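Local coordinates for FixG-related protein (Vibrio parahaemolyticus, PDB 2R39) that is of unknown function but probably belongs to an iron-sulfur membrane protein of electron transport, of which this chain is the C-terminal immunoglobulin-like domain, at residues I92-F97 / E111-K116; K54-V59 / L81-D86; Q44-Y49 / Q68-E73; D9-S14 / N104-E109; Y62-I67 / L75-S80. All blocks are in the same frame, centred on the assembly; numbering follows the deposited sequence.

Contact 1: I92-F97 / E111-K116; sequences ITTIQF and ESRFIK
Ser-112 O is gripped by two donors from opposite faces of its carbonyl plane: Ile-95 N, across the strands, at 3.2 Å, and Arg-113 NH1, from the next residue, at 3.0 Å. The same NH1 also makes a salt bridge to Glu-111 OE2 (2.8 Å), met on the anti side of the carboxylate, with both acceptors close to the guanidinium plane. Arginine suits this place because NH1 carries two N-H bonds in that plane, one for each acceptor. Its chain bends early (chi2 -71°), which brings CD against CG2 of Ile-92. Thr-94 lies alongside, with OG1 over one guanidinium face, offset toward the rim, while its methyl CG2 rests 3.6 Å from Glu-111 CD. A water spans Gln-96 NE2 and Glu-111 OE1.

On the other face of this antiparallel hairpin, Ile-95 holds CG1 between its backbone N and carbonyl carbon (chi1 58°), so that CG1 packs 3.6 Å from Ser-112 C. The small Ser-112 lets its CB sit at the edge of the Phe-97 ring, 3.8 Å from CE2. Thr-93 and Phe-114 exchange two nearly straight backbone bonds of 2.7 Å each. Tyr-35 packs on Ile-95, Ser-112 and Phe-114 from the opposing sheet. The salt bridge thus lies on the face of Thr-94 and Arg-113, which also holds the apolar pair Ile-92 and Ile-115, while Ile-95 and Phe-114 on the other face pack toward the opposing sheet.

Contact 2: K54-V59 / L81-D86; sequences KGLNDV and LGADPD
The carboxylates of Asp-58 and Asp-84 stand almost perpendicular, their planes 83° apart. Asp-84 N lies above the carboxylate plane of Asp-58, 37° out of it, and donates to OD1 at 3.1 Å; CB of Asp-84 also touches this oxygen. Asp-84 uses its own carboxylate locally: Asp-86 N reaches OD1 from above the plane, making an Asx turn at the start of a 3-10 segment. Aspartate suits the two positions differently: Asp-84 is short enough to take the N-H two residues on, whereas Asp-58 takes one from the other segment. CG of Asp-58 is anti to its backbone N (chi1 172°), on the side of Asp-84. The two OD2 atoms stay 4.9 Å apart, and the backbone donors may ease the like charges.

A water donates to both Asp-58 O and Asp-84 O, the latter at 2.7 Å, and so joins the two backbones. Nearby, Val-59 CA approaches Gly-82 O at 3.1 Å in a CA-H...O contact. Beyond it the packing is apolar: Val-59 CG2 meets Leu-81 CB, and Leu-56 CD1 lies 4.1 Å from Leu-81 CD1. Branched aliphatic residues suit this end, where Ile-95 and Phe-114 also touch Leu-56 and Leu-81. The 54-59 loop leaves strand 47-54 of one sheet and leads to strand 60-62 of the other, where Ser-60 pairs with Gly-82: a sheet-to-sheet connection of an immunoglobulin-like beta sandwich.

Contact 3: Q44-Y49 / Q68-E73; sequences QQVQEY and QVEPGE
Gln-47 and Val-69 form an antiparallel hydrogen-bonded pair where edge strand 66-69 of the immunoglobulin-like sandwich joins strand 47-54. Two backbone bonds make this pair: Gln-47 N to Val-69 O at 3.0 Å, and Val-69 N to Gln-47 O at 2.8 Å. Two CA-H...O contacts reinforce it, Val-46 CA approaching Val-69 O and Gln-68 CA approaching Gln-47 O. The amide of Gln-47 turns elsewhere, to Thr-43 and Ser-103.

Beyond the pair, residues 70-73 form a type II turn. Pro-71 suits its second place with a fixed phi, and Gly-72 its third, where phi is positive (73°). Glu-73 N closes the turn on Glu-70 O, and the Glu-73 side chain returns to take Glu-70 N on OE1 in a short, nearly straight bond of 2.6 Å.

Packing takes up the rest. The Pro-71 ring lies against the backbone of Gln-44 and Gln-45, its CG 3.4 Å from Gln-44 O. Val-46 and Glu-70 run side by side, the valine CG2 touching both carboxylate oxygens. On the face toward the core, Tyr-49 and Val-69 cross at about a right angle, and the valine methyl CG2 meets the ring at its edge, 3.4 Å from CE2.

Contact 4: D9-S14 / N104-E109; sequences DPAGMS and NEFTIE
Asp-9 sets its carboxylate carbon CG 3.5 Å from Phe-106 CZ, the two side chains crossing at about a right angle. Pro-10 follows, its CD standing over the centre of the Phe-106 ring, 3.7 Å from the centroid and only 3° off the normal, a CH-pi contact. Proline suits this place because its rigid ring offers C-H bonds polarised by the adjacent nitrogen. CG of Phe-106 is anti to its backbone N (chi1 178°), on the side of the proline. Pro-10 CB also borders the amide of Asn-104, whose ND2 bonds to Asp-101.

Ala-11 begins the strand, and its small CB fits between Phe-106 CE2 and Ile-108 CD1, at 3.9 and 4.0 Å. Here edge strands of the two sheets of the sandwich face each other nearly parallel, the axes of segments 11-14 and 106-109 being 7.5 Å apart with 18° between them. Side chains alone join the two sheets at this edge of the sandwich. Gly-12 brings only backbone, which Ile-108 approaches with its end methyl, CD1 lying 3.5 Å from Gly-12 C. The same methyl touches CB of Met-13, here a selenomethionine. The extended chain of Met-13 bends at chi3, and its CE ends 3.7 Å from Ile-108 O.

Contact 5: Y62-I67 / L75-S80; sequences YGKQTI and LNLPMS
Tyr-62 and Ser-80 form the tight end of this contact, an antiparallel pair with Tyr-62 N donating to Ser-80 O at 2.9 Å and Ser-80 N to Tyr-62 O at 3.0 Å. The small serine side chain lies beside Tyr-62, its OG 3.6 Å from CB and oblique to the ring. The phenol oxygen of Tyr-62 bonds to Glu-30. Next comes Gly-63, close against Met-79, a selenomethionine whose CB is also 3.4 Å from Tyr-62 O. At phi 147° a CB here would press on the preceding carbonyl O and run into Met-79 CB, so the place calls for glycine.

After Gly-63 the chain lifts away and the two segments no longer pair directly. A water takes their place, accepting from Lys-64 N at 2.9 Å and donating to Pro-78 O at 2.7 Å. Proline suits that position because its nitrogen has no hydrogen to seek a partner on the departing chain. Lys-64 touches Leu-77 with its CG, while the rest of its chain leads away, as befits a charged residue at the exposed side.

The segments meet again through side chains alone. CG1 of Ile-67 sits between its backbone N and carbonyl carbon (chi1 48°), and CD1 reaches tip to tip to Leu-77 CD1 at 3.9 Å and also to Leu-75 CD1. Long aliphatic side chains suit this gap, the CA atoms of Ile-67 and Leu-75 being 9.5 Å apart. Strand 60-62 lies at the edge of one sheet and strand 66-69 at the edge of the other, so this segment is an edge crossing between sheets of the immunoglobulin-like beta sandwich.

How the contacts relate
All five contacts lie in one immunoglobulin-like domain built of two four-stranded antiparallel sheets. Contacts 1 and 3 join neighbouring strands of the same sheet, on opposite sides of the chain's centre. The centres of contacts 1 and 3 are about 27 Å apart. Contacts 2 and 4 reach from one sheet to the other, and contact 5 both pairs strands 60-62 and 74-83 and crosses to strand 66-69. Contacts 1 and 2 touch, as do contacts 3 and 4; contacts 1 and 4 touch and share strand 106-115, while contact 5 touches 1, 2 and 3. Along the chain, contact 4 encloses 2, 3 and 5, tying the beginning of the domain to its end.

Contact 1: I92-F97 / E111-K116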
# COMPACT_ATOMS: atom_id res chain seq x y z
N ILE A 92 -11.08 12.95 -4.10
CA ILE A 92 -9.66 12.74 -3.74
C ILE A 92 -9.50 12.50 -2.26
O ILE A 92 -9.75 13.40 -1.44
CB ILE A 92 -8.75 13.92 -4.14
CG1 ILE A 92 -8.88 14.21 -5.62
CG2 ILE A 92 -7.25 13.61 -3.75
CD1 ILE A 92 -8.43 15.52 -6.03
N THR A 93 -9.04 11.30 -1.91
CA THR A 93 -8.77 10.95 -0.54
C THR A 93 -7.26 10.80 -0.30
O THR A 93 -6.57 10.05 -1.03
CB THR A 93 -9.51 9.65 -0.17
OG1 THR A 93 -10.90 9.78 -0.53
CG2 THR A 93 -9.42 9.35 1.31
N THR A 94 -6.76 11.48 0.74
CA THR A 94 -5.39 11.23 1.22
C THR A 94 -5.33 9.93 1.98
O THR A 94 -6.15 9.69 2.87
CB THR A 94 -4.87 12.38 2.12
OG1 THR A 94 -4.86 13.57 1.35
CG2 THR A 94 -3.42 12.11 2.58
N ILE A 95 -4.37 9.07 1.60
CA ILE A 95 -4.19 7.80 2.26
C ILE A 95 -2.71 7.66 2.60
O ILE A 95 -1.88 8.42 2.09
CB ILE A 95 -4.67 6.60 1.36
CG1 ILE A 95 -3.91 6.58 0.02
CG2 ILE A 95 -6.23 6.71 1.10
CD1 ILE A 95 -4.08 5.28 -0.84
N GLN A 96 -2.39 6.70 3.46
CA GLN A 96 -1.01 6.34 3.72
C GLN A 96 -0.94 4.85 3.66
O GLN A 96 -1.78 4.17 4.26
CB GLN A 96 -0.63 6.67 5.16
CG GLN A 96 -0.10 8.04 5.42
CD GLN A 96 0.28 8.13 6.87
OE1 GLN A 96 -0.19 7.33 7.69
NE2 GLN A 96 1.15 9.07 7.19
N PHE A 97 0.08 4.35 2.96
CA PHE A 97 0.45 2.96 3.07
C PHE A 97 1.45 2.81 4.22
O PHE A 97 2.32 3.68 4.45
CB PHE A 97 1.05 2.48 1.77
CG PHE A 97 0.04 2.38 0.66
CD1 PHE A 97 -0.80 1.28 0.58
CD2 PHE A 97 -0.05 3.37 -0.32
CE1 PHE A 97 -1.73 1.16 -0.46
CE2 PHE A 97 -0.98 3.26 -1.35
CZ PHE A 97 -1.82 2.16 -1.41
N GLU A 111 2.73 8.41 2.08
CA GLU A 111 1.47 9.01 1.73
C GLU A 111 1.18 8.80 0.26
O GLU A 111 2.09 8.86 -0.55
CB GLU A 111 1.50 10.50 2.04
CG GLU A 111 0.16 11.13 1.90
CD GLU A 111 0.15 12.56 2.32
OE1 GLU A 111 0.36 12.85 3.52
OE2 GLU A 111 -0.09 13.41 1.45
N SER A 112 -0.09 8.59 -0.09
CA SER A 112 -0.48 8.46 -1.49
C SER A 112 -1.90 9.00 -1.64
O SER A 112 -2.38 9.74 -0.78
CB SER A 112 -0.38 6.99 -1.91
OG SER A 112 -0.68 6.81 -3.29
N ARG A 113 -2.60 8.61 -2.69
CA ARG A 113 -3.94 9.16 -2.94
C ARG A 113 -4.89 8.07 -3.37
O ARG A 113 -4.46 7.14 -4.02
CB ARG A 113 -3.87 10.21 -4.05
CG ARG A 113 -3.01 11.46 -3.75
CD ARG A 113 -3.66 12.38 -2.71
NE ARG A 113 -2.84 13.58 -2.49
CZ ARG A 113 -1.93 13.71 -1.54
NH1 ARG A 113 -1.69 12.70 -0.72
NH2 ARG A 113 -1.23 14.84 -1.47
N PHE A 114 -6.17 8.19 -3.00
CA PHE A 114 -7.21 7.37 -3.64
C PHE A 114 -8.13 8.35 -4.35
O PHE A 114 -8.65 9.29 -3.72
CB PHE A 114 -8.03 6.51 -2.65
CG PHE A 114 -8.99 5.56 -3.37
CD1 PHE A 114 -8.58 4.28 -3.72
CD2 PHE A 114 -10.27 5.98 -3.76
CE1 PHE A 114 -9.45 3.41 -4.41
CE2 PHE A 114 -11.13 5.12 -4.44
CZ PHE A 114 -10.72 3.85 -4.78
N ILE A 115 -8.31 8.14 -5.64
CA ILE A 115 -9.01 9.10 -6.49
C ILE A 115 -10.10 8.40 -7.30
O ILE A 115 -9.85 7.38 -7.95
CB ILE A 115 -8.01 9.89 -7.39
CG1 ILE A 115 -6.88 10.49 -6.54
CG2 ILE A 115 -8.72 11.02 -8.20
CD1 ILE A 115 -5.76 11.15 -7.35
N LYS A 116 -11.31 8.97 -7.22
CA LYS A 116 -12.47 8.51 -7.99
C LYS A 116 -12.50 9.15 -9.37
O LYS A 116 -11.81 10.13 -9.63
CB LYS A 116 -13.76 8.83 -7.22
CG LYS A 116 -15.06 8.24 -7.82
CD LYS A 116 -16.22 8.44 -6.84
CE LYS A 116 -16.04 9.69 -5.94
NZ LYS A 116 -17.05 9.74 -4.83
O HOH W 1 -11.64 9.56 -2.85
O HOH W 2 1.59 11.72 5.42

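Contact 2: K54-V59 / L81-D86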
# COMPACT_ATOMS: atom_id res chain seq x y z
N LYS A 54 -4.26 3.49 5.49
CA LYS A 54 -5.19 4.23 6.31
C LYS A 54 -5.72 5.44 5.55
O LYS A 54 -5.04 5.94 4.63
CB LYS A 54 -4.57 4.55 7.67
CG LYS A 54 -3.87 5.84 7.80
CD LYS A 54 -3.76 6.27 9.27
CE LYS A 54 -3.18 5.17 10.15
NZ LYS A 54 -2.44 5.76 11.32
N GLY A 55 -6.94 5.86 5.88
CA GLY A 55 -7.53 7.04 5.28
C GLY A 55 -8.81 6.82 4.51
O GLY A 55 -9.44 7.79 4.10
N LEU A 56 -9.20 5.56 4.31
CA LEU A 56 -10.48 5.26 3.63
C LEU A 56 -11.48 4.69 4.63
O LEU A 56 -11.14 3.80 5.41
CB LEU A 56 -10.25 4.27 2.47
CG LEU A 56 -9.61 4.93 1.25
CD1 LEU A 56 -8.93 3.91 0.32
CD2 LEU A 56 -10.68 5.74 0.49
N ASN A 57 -12.71 5.22 4.61
CA ASN A 57 -13.76 4.79 5.56
C ASN A 57 -14.44 3.48 5.14
O ASN A 57 -15.09 2.80 5.93
CB ASN A 57 -14.79 5.92 5.74
CG ASN A 57 -14.18 7.16 6.39
OD1 ASN A 57 -13.12 7.09 7.02
ND2 ASN A 57 -14.85 8.27 6.27
N ASP A 58 -14.27 3.14 3.87
CA ASP A 58 -14.73 1.88 3.32
C ASP A 58 -13.72 1.54 2.25
O ASP A 58 -13.44 2.37 1.37
CB ASP A 58 -16.13 2.03 2.72
CG ASP A 58 -16.58 0.79 1.95
OD1 ASP A 58 -16.11 0.59 0.80
OD2 ASP A 58 -17.39 0.02 2.48
N VAL A 59 -13.12 0.36 2.33
CA VAL A 59 -12.12 -0.01 1.34
C VAL A 59 -11.93 -1.53 1.31
O VAL A 59 -12.07 -2.22 2.34
CB VAL A 59 -10.76 0.75 1.55
CG1 VAL A 59 -10.16 0.46 2.92
CG2 VAL A 59 -9.74 0.44 0.43
N LEU A 81 -6.67 -1.07 -4.56
CA LEU A 81 -7.64 -0.74 -3.52
C LEU A 81 -8.99 -0.51 -4.19
O LEU A 81 -9.04 0.10 -5.26
CB LEU A 81 -7.22 0.55 -2.78
CG LEU A 81 -5.94 0.51 -1.91
CD1 LEU A 81 -5.71 1.89 -1.26
CD2 LEU A 81 -6.00 -0.59 -0.86
N GLY A 82 -10.06 -1.01 -3.57
CA GLY A 82 -11.42 -0.76 -4.04
C GLY A 82 -12.20 -0.02 -2.96
O GLY A 82 -12.03 -0.30 -1.77
N ALA A 83 -13.03 0.94 -3.35
CA ALA A 83 -13.85 1.63 -2.37
C ALA A 83 -15.24 1.82 -2.91
O ALA A 83 -15.41 2.05 -4.10
CB ALA A 83 -13.22 3.00 -2.01
N ASP A 84 -16.24 1.74 -2.04
CA ASP A 84 -17.62 2.07 -2.42
C ASP A 84 -17.68 3.58 -2.57
O ASP A 84 -17.43 4.29 -1.59
CB ASP A 84 -18.56 1.61 -1.30
CG ASP A 84 -20.02 1.96 -1.53
OD1 ASP A 84 -20.36 2.69 -2.49
OD2 ASP A 84 -20.84 1.47 -0.73
N PRO A 85 -17.97 4.09 -3.80
CA PRO A 85 -17.94 5.55 -4.03
C PRO A 85 -18.96 6.32 -3.17
O PRO A 85 -18.72 7.48 -2.83
CB PRO A 85 -18.27 5.69 -5.52
CG PRO A 85 -18.99 4.41 -5.89
CD PRO A 85 -18.34 3.35 -5.03
N ASP A 86 -20.06 5.66 -2.82
CA ASP A 86 -21.07 6.23 -1.93
C ASP A 86 -20.53 6.53 -0.53
O ASP A 86 -21.11 7.33 0.20
CB ASP A 86 -22.30 5.30 -1.82
CG ASP A 86 -23.06 5.18 -3.13
OD1 ASP A 86 -22.83 6.01 -4.04
OD2 ASP A 86 -23.89 4.26 -3.24
O HOH W 3 -15.34 4.12 0.13

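Contact 3: Q44-Y49 / Q68-E73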
# COMPACT_ATOMS: atom_id res chain seq x y z
N GLN A 44 20.45 -7.88 7.89
CA GLN A 44 21.15 -9.09 7.47
C GLN A 44 20.39 -10.36 7.86
O GLN A 44 20.92 -11.45 7.72
CB GLN A 44 22.58 -9.11 8.02
CG GLN A 44 23.48 -8.00 7.49
CD GLN A 44 23.56 -7.97 5.96
OE1 GLN A 44 23.21 -6.93 5.33
NE2 GLN A 44 24.01 -9.10 5.37
N GLN A 45 19.15 -10.20 8.33
CA GLN A 45 18.29 -11.32 8.67
C GLN A 45 16.98 -11.24 7.87
O GLN A 45 16.61 -10.15 7.41
CB GLN A 45 17.95 -11.30 10.17
CG GLN A 45 19.09 -11.64 11.13
CD GLN A 45 18.57 -12.01 12.52
OE1 GLN A 45 17.51 -11.53 12.97
NE2 GLN A 45 19.31 -12.87 13.22
N VAL A 46 16.31 -12.38 7.70
CA VAL A 46 14.95 -12.44 7.14
C VAL A 46 14.00 -11.67 8.05
O VAL A 46 14.09 -11.76 9.27
CB VAL A 46 14.45 -13.92 7.01
CG1 VAL A 46 13.02 -13.99 6.43
CG2 VAL A 46 15.39 -14.73 6.15
N GLN A 47 13.09 -10.89 7.46
CA GLN A 47 12.11 -10.13 8.24
C GLN A 47 10.68 -10.36 7.72
O GLN A 47 10.50 -10.76 6.57
CB GLN A 47 12.47 -8.63 8.22
CG GLN A 47 13.93 -8.30 8.64
CD GLN A 47 14.24 -8.55 10.11
OE1 GLN A 47 13.34 -8.77 10.92
NE2 GLN A 47 15.53 -8.51 10.46
N GLU A 48 9.68 -10.09 8.56
CA GLU A 48 8.26 -10.19 8.19
C GLU A 48 7.61 -8.83 8.35
O GLU A 48 7.73 -8.20 9.40
CB GLU A 48 7.46 -11.23 9.02
CG GLU A 48 5.90 -11.19 8.74
CD GLU A 48 5.03 -12.15 9.58
OE1 GLU A 48 5.28 -13.36 9.53
OE2 GLU A 48 4.06 -11.68 10.25
N TYR A 49 6.90 -8.39 7.32
CA TYR A 49 6.23 -7.09 7.33
C TYR A 49 4.71 -7.26 7.12
O TYR A 49 4.29 -8.19 6.44
CB TYR A 49 6.82 -6.15 6.26
CG TYR A 49 8.35 -6.05 6.27
CD1 TYR A 49 9.03 -5.57 7.38
CD2 TYR A 49 9.10 -6.43 5.17
CE1 TYR A 49 10.44 -5.48 7.39
CE2 TYR A 49 10.51 -6.33 5.16
CZ TYR A 49 11.17 -5.85 6.28
OH TYR A 49 12.56 -5.77 6.30
N GLN A 68 7.36 -12.18 3.80
CA GLN A 68 8.69 -12.51 4.32
C GLN A 68 9.74 -12.02 3.32
O GLN A 68 9.69 -12.36 2.13
CB GLN A 68 8.86 -14.03 4.50
CG GLN A 68 8.38 -14.57 5.83
CD GLN A 68 8.68 -16.05 6.00
OE1 GLN A 68 9.59 -16.60 5.36
NE2 GLN A 68 7.93 -16.70 6.88
N VAL A 69 10.70 -11.23 3.80
CA VAL A 69 11.69 -10.59 2.93
C VAL A 69 13.12 -10.97 3.35
O VAL A 69 13.47 -10.86 4.53
CB VAL A 69 11.53 -9.05 2.93
CG1 VAL A 69 12.40 -8.39 1.85
CG2 VAL A 69 10.07 -8.68 2.72
N GLU A 70 13.92 -11.42 2.39
CA GLU A 70 15.29 -11.88 2.64
C GLU A 70 16.25 -10.69 2.82
O GLU A 70 15.94 -9.59 2.38
CB GLU A 70 15.77 -12.79 1.50
CG GLU A 70 15.05 -14.15 1.41
CD GLU A 70 15.45 -15.11 2.51
OE1 GLU A 70 16.58 -15.02 3.03
OE2 GLU A 70 14.62 -15.98 2.86
N PRO A 71 17.41 -10.91 3.48
CA PRO A 71 18.39 -9.83 3.64
C PRO A 71 18.75 -9.15 2.32
O PRO A 71 19.14 -9.83 1.36
CB PRO A 71 19.61 -10.54 4.23
CG PRO A 71 19.09 -11.75 4.87
CD PRO A 71 17.84 -12.15 4.14
N GLY A 72 18.57 -7.82 2.26
CA GLY A 72 18.89 -7.05 1.05
C GLY A 72 17.92 -7.24 -0.10
O GLY A 72 18.06 -6.54 -1.16
N GLU A 73 16.93 -8.19 0.09
CA GLU A 73 15.95 -8.42 -0.96
C GLU A 73 15.08 -7.18 -1.21
O GLU A 73 14.59 -6.54 -0.27
CB GLU A 73 15.07 -9.62 -0.61
CG GLU A 73 14.00 -9.94 -1.64
CD GLU A 73 13.20 -11.17 -1.28
OE1 GLU A 73 12.96 -11.40 -0.07
OE2 GLU A 73 12.81 -11.91 -2.21

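Contact 4: D9-S14 / N104-E109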
# COMPACT_ATOMS: atom_id res chain seq x y z
N ASP A 9 17.46 3.02 8.50
CA ASP A 9 16.23 2.25 8.66
C ASP A 9 16.47 0.79 8.36
O ASP A 9 17.23 0.47 7.43
CB ASP A 9 15.15 2.77 7.72
CG ASP A 9 14.63 4.15 8.10
OD1 ASP A 9 14.92 4.64 9.22
OD2 ASP A 9 13.92 4.73 7.26
N PRO A 10 15.85 -0.12 9.16
CA PRO A 10 15.94 -1.56 8.93
C PRO A 10 15.17 -2.02 7.69
O PRO A 10 15.43 -3.10 7.16
CB PRO A 10 15.33 -2.17 10.20
CG PRO A 10 14.42 -1.12 10.72
CD PRO A 10 15.08 0.19 10.38
N ALA A 11 14.23 -1.20 7.25
CA ALA A 11 13.42 -1.52 6.08
C ALA A 11 13.20 -0.26 5.28
O ALA A 11 13.36 0.85 5.80
CB ALA A 11 12.06 -2.11 6.51
N GLY A 12 12.81 -0.44 4.03
CA GLY A 12 12.40 0.69 3.19
C GLY A 12 11.12 0.34 2.46
O GLY A 12 10.84 -0.82 2.22
N MSE A 13 10.33 1.36 2.15
CA MSE A 13 9.20 1.17 1.27
C MSE A 13 8.98 2.44 0.47
O MSE A 13 9.06 3.53 1.00
CB MSE A 13 7.92 0.82 2.03
CG MSE A 13 6.71 0.67 1.10
SE MSE A 13 5.08 0.08 1.96
CE MSE A 13 4.81 1.64 3.15
N SER A 14 8.69 2.26 -0.80
CA SER A 14 8.22 3.36 -1.62
C SER A 14 6.97 2.90 -2.34
O SER A 14 6.65 1.70 -2.37
CB SER A 14 9.31 3.87 -2.59
OG SER A 14 9.75 2.85 -3.46
N ASN A 104 11.57 -5.47 14.51
CA ASN A 104 12.45 -4.33 14.74
C ASN A 104 11.66 -3.15 15.30
O ASN A 104 12.21 -2.04 15.44
CB ASN A 104 13.17 -3.92 13.45
CG ASN A 104 14.15 -4.99 12.95
OD1 ASN A 104 15.17 -5.26 13.59
ND2 ASN A 104 13.84 -5.58 11.80
N GLU A 105 10.38 -3.38 15.61
CA GLU A 105 9.49 -2.35 16.17
C GLU A 105 9.59 -1.05 15.34
O GLU A 105 10.00 0.01 15.83
CB GLU A 105 9.79 -2.13 17.67
CG GLU A 105 8.80 -1.23 18.45
CD GLU A 105 7.39 -1.82 18.59
OE1 GLU A 105 7.23 -3.07 18.63
OE2 GLU A 105 6.43 -1.01 18.67
N PHE A 106 9.21 -1.16 14.07
CA PHE A 106 9.50 -0.15 13.07
C PHE A 106 8.32 -0.06 12.10
O PHE A 106 7.76 -1.08 11.69
CB PHE A 106 10.80 -0.51 12.33
CG PHE A 106 11.18 0.44 11.23
CD1 PHE A 106 11.66 1.72 11.52
CD2 PHE A 106 11.09 0.05 9.89
CE1 PHE A 106 12.01 2.62 10.49
CE2 PHE A 106 11.45 0.92 8.87
CZ PHE A 106 11.90 2.22 9.16
N THR A 107 7.92 1.16 11.75
CA THR A 107 6.94 1.33 10.69
C THR A 107 7.48 2.34 9.69
O THR A 107 8.28 3.20 10.06
CB THR A 107 5.56 1.81 11.21
OG1 THR A 107 5.71 3.12 11.78
CG2 THR A 107 5.01 0.86 12.26
N ILE A 108 7.09 2.21 8.43
CA ILE A 108 7.31 3.26 7.45
C ILE A 108 5.94 3.63 6.96
O ILE A 108 5.13 2.76 6.68
CB ILE A 108 8.09 2.78 6.19
CG1 ILE A 108 9.34 2.01 6.56
CG2 ILE A 108 8.45 3.98 5.28
CD1 ILE A 108 9.67 0.98 5.56
N GLU A 109 5.69 4.93 6.84
CA GLU A 109 4.44 5.43 6.28
C GLU A 109 4.78 6.14 5.00
O GLU A 109 5.72 6.94 4.97
CB GLU A 109 3.74 6.41 7.24
CG GLU A 109 3.30 5.82 8.58
CD GLU A 109 4.46 5.62 9.53
OE1 GLU A 109 5.43 6.41 9.49
OE2 GLU A 109 4.41 4.66 10.33

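Contact 5: Y62-I67 / L75-S80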
# COMPACT_ATOMS: atom_id res chain seq x y z
N TYR A 62 -6.64 -5.51 -2.23
CA TYR A 62 -6.38 -6.58 -3.17
C TYR A 62 -4.88 -6.73 -3.44
O TYR A 62 -4.31 -6.01 -4.25
CB TYR A 62 -7.12 -6.35 -4.48
CG TYR A 62 -8.62 -6.20 -4.34
CD1 TYR A 62 -9.45 -7.32 -4.25
CD2 TYR A 62 -9.22 -4.93 -4.35
CE1 TYR A 62 -10.84 -7.19 -4.14
CE2 TYR A 62 -10.60 -4.79 -4.24
CZ TYR A 62 -11.41 -5.92 -4.13
OH TYR A 62 -12.78 -5.80 -4.02
N GLY A 63 -4.24 -7.65 -2.72
CA GLY A 63 -2.82 -7.95 -2.95
C GLY A 63 -2.10 -8.34 -1.68
O GLY A 63 -2.75 -8.55 -0.65
N LYS A 64 -0.77 -8.43 -1.74
CA LYS A 64 0.04 -8.80 -0.57
C LYS A 64 -0.25 -7.96 0.66
O LYS A 64 -0.31 -6.73 0.60
CB LYS A 64 1.54 -8.77 -0.86
CG LYS A 64 2.07 -9.94 -1.61
CD LYS A 64 2.05 -11.27 -0.83
CE LYS A 64 2.70 -12.34 -1.67
NZ LYS A 64 2.20 -13.73 -1.46
N GLN A 65 -0.40 -8.66 1.78
CA GLN A 65 -0.70 -8.05 3.06
C GLN A 65 0.42 -8.32 4.08
O GLN A 65 0.75 -7.46 4.90
CB GLN A 65 -2.03 -8.61 3.59
CG GLN A 65 -2.47 -7.95 4.84
CD GLN A 65 -3.87 -8.33 5.25
OE1 GLN A 65 -4.12 -9.43 5.77
NE2 GLN A 65 -4.80 -7.40 5.05
N THR A 66 0.94 -9.54 4.08
CA THR A 66 1.97 -9.95 5.01
C THR A 66 3.02 -10.65 4.16
O THR A 66 2.68 -11.53 3.36
CB THR A 66 1.40 -10.93 6.07
OG1 THR A 66 0.39 -10.27 6.84
CG2 THR A 66 2.48 -11.41 7.02
N ILE A 67 4.29 -10.29 4.34
CA ILE A 67 5.37 -10.82 3.49
C ILE A 67 6.61 -11.20 4.29
O ILE A 67 6.87 -10.62 5.35
CB ILE A 67 5.79 -9.79 2.40
CG1 ILE A 67 6.01 -8.40 3.01
CG2 ILE A 67 4.74 -9.69 1.31
CD1 ILE A 67 6.54 -7.35 2.07
N LEU A 75 11.59 -6.24 -3.02
CA LEU A 75 10.35 -6.80 -3.54
C LEU A 75 9.49 -5.75 -4.25
O LEU A 75 9.42 -4.59 -3.84
CB LEU A 75 9.52 -7.45 -2.42
CG LEU A 75 10.00 -8.73 -1.73
CD1 LEU A 75 9.02 -9.10 -0.61
CD2 LEU A 75 10.12 -9.87 -2.72
N ASN A 76 8.83 -6.18 -5.31
CA ASN A 76 7.98 -5.31 -6.11
C ASN A 76 6.55 -5.83 -6.04
O ASN A 76 6.28 -6.95 -6.49
CB ASN A 76 8.47 -5.30 -7.54
CG ASN A 76 7.90 -4.16 -8.33
OD1 ASN A 76 7.14 -4.36 -9.29
ND2 ASN A 76 8.27 -2.94 -7.95
N LEU A 77 5.65 -5.03 -5.48
CA LEU A 77 4.33 -5.52 -5.11
C LEU A 77 3.16 -4.75 -5.73
O LEU A 77 2.67 -3.78 -5.14
CB LEU A 77 4.18 -5.59 -3.58
CG LEU A 77 5.29 -6.27 -2.77
CD1 LEU A 77 5.10 -6.06 -1.29
CD2 LEU A 77 5.41 -7.77 -3.10
N PRO A 78 2.71 -5.20 -6.92
CA PRO A 78 1.52 -4.66 -7.56
C PRO A 78 0.27 -5.00 -6.74
O PRO A 78 0.14 -6.12 -6.23
CB PRO A 78 1.49 -5.39 -8.91
CG PRO A 78 2.24 -6.63 -8.68
CD PRO A 78 3.32 -6.28 -7.72
N MSE A 79 -0.64 -4.05 -6.63
CA MSE A 79 -1.85 -4.25 -5.84
C MSE A 79 -2.92 -3.25 -6.26
O MSE A 79 -2.65 -2.34 -7.05
CB MSE A 79 -1.55 -4.05 -4.36
CG MSE A 79 -1.08 -2.62 -4.04
SE MSE A 79 -1.08 -2.32 -2.14
CE MSE A 79 -3.01 -2.46 -1.80
N SER A 80 -4.12 -3.42 -5.73
CA SER A 80 -5.15 -2.41 -5.89
C SER A 80 -6.00 -2.23 -4.62
O SER A 80 -6.00 -3.09 -3.71
CB SER A 80 -5.99 -2.69 -7.13
OG SER A 80 -6.92 -3.72 -6.91
O HOH W 4 0.81 -7.04 -3.76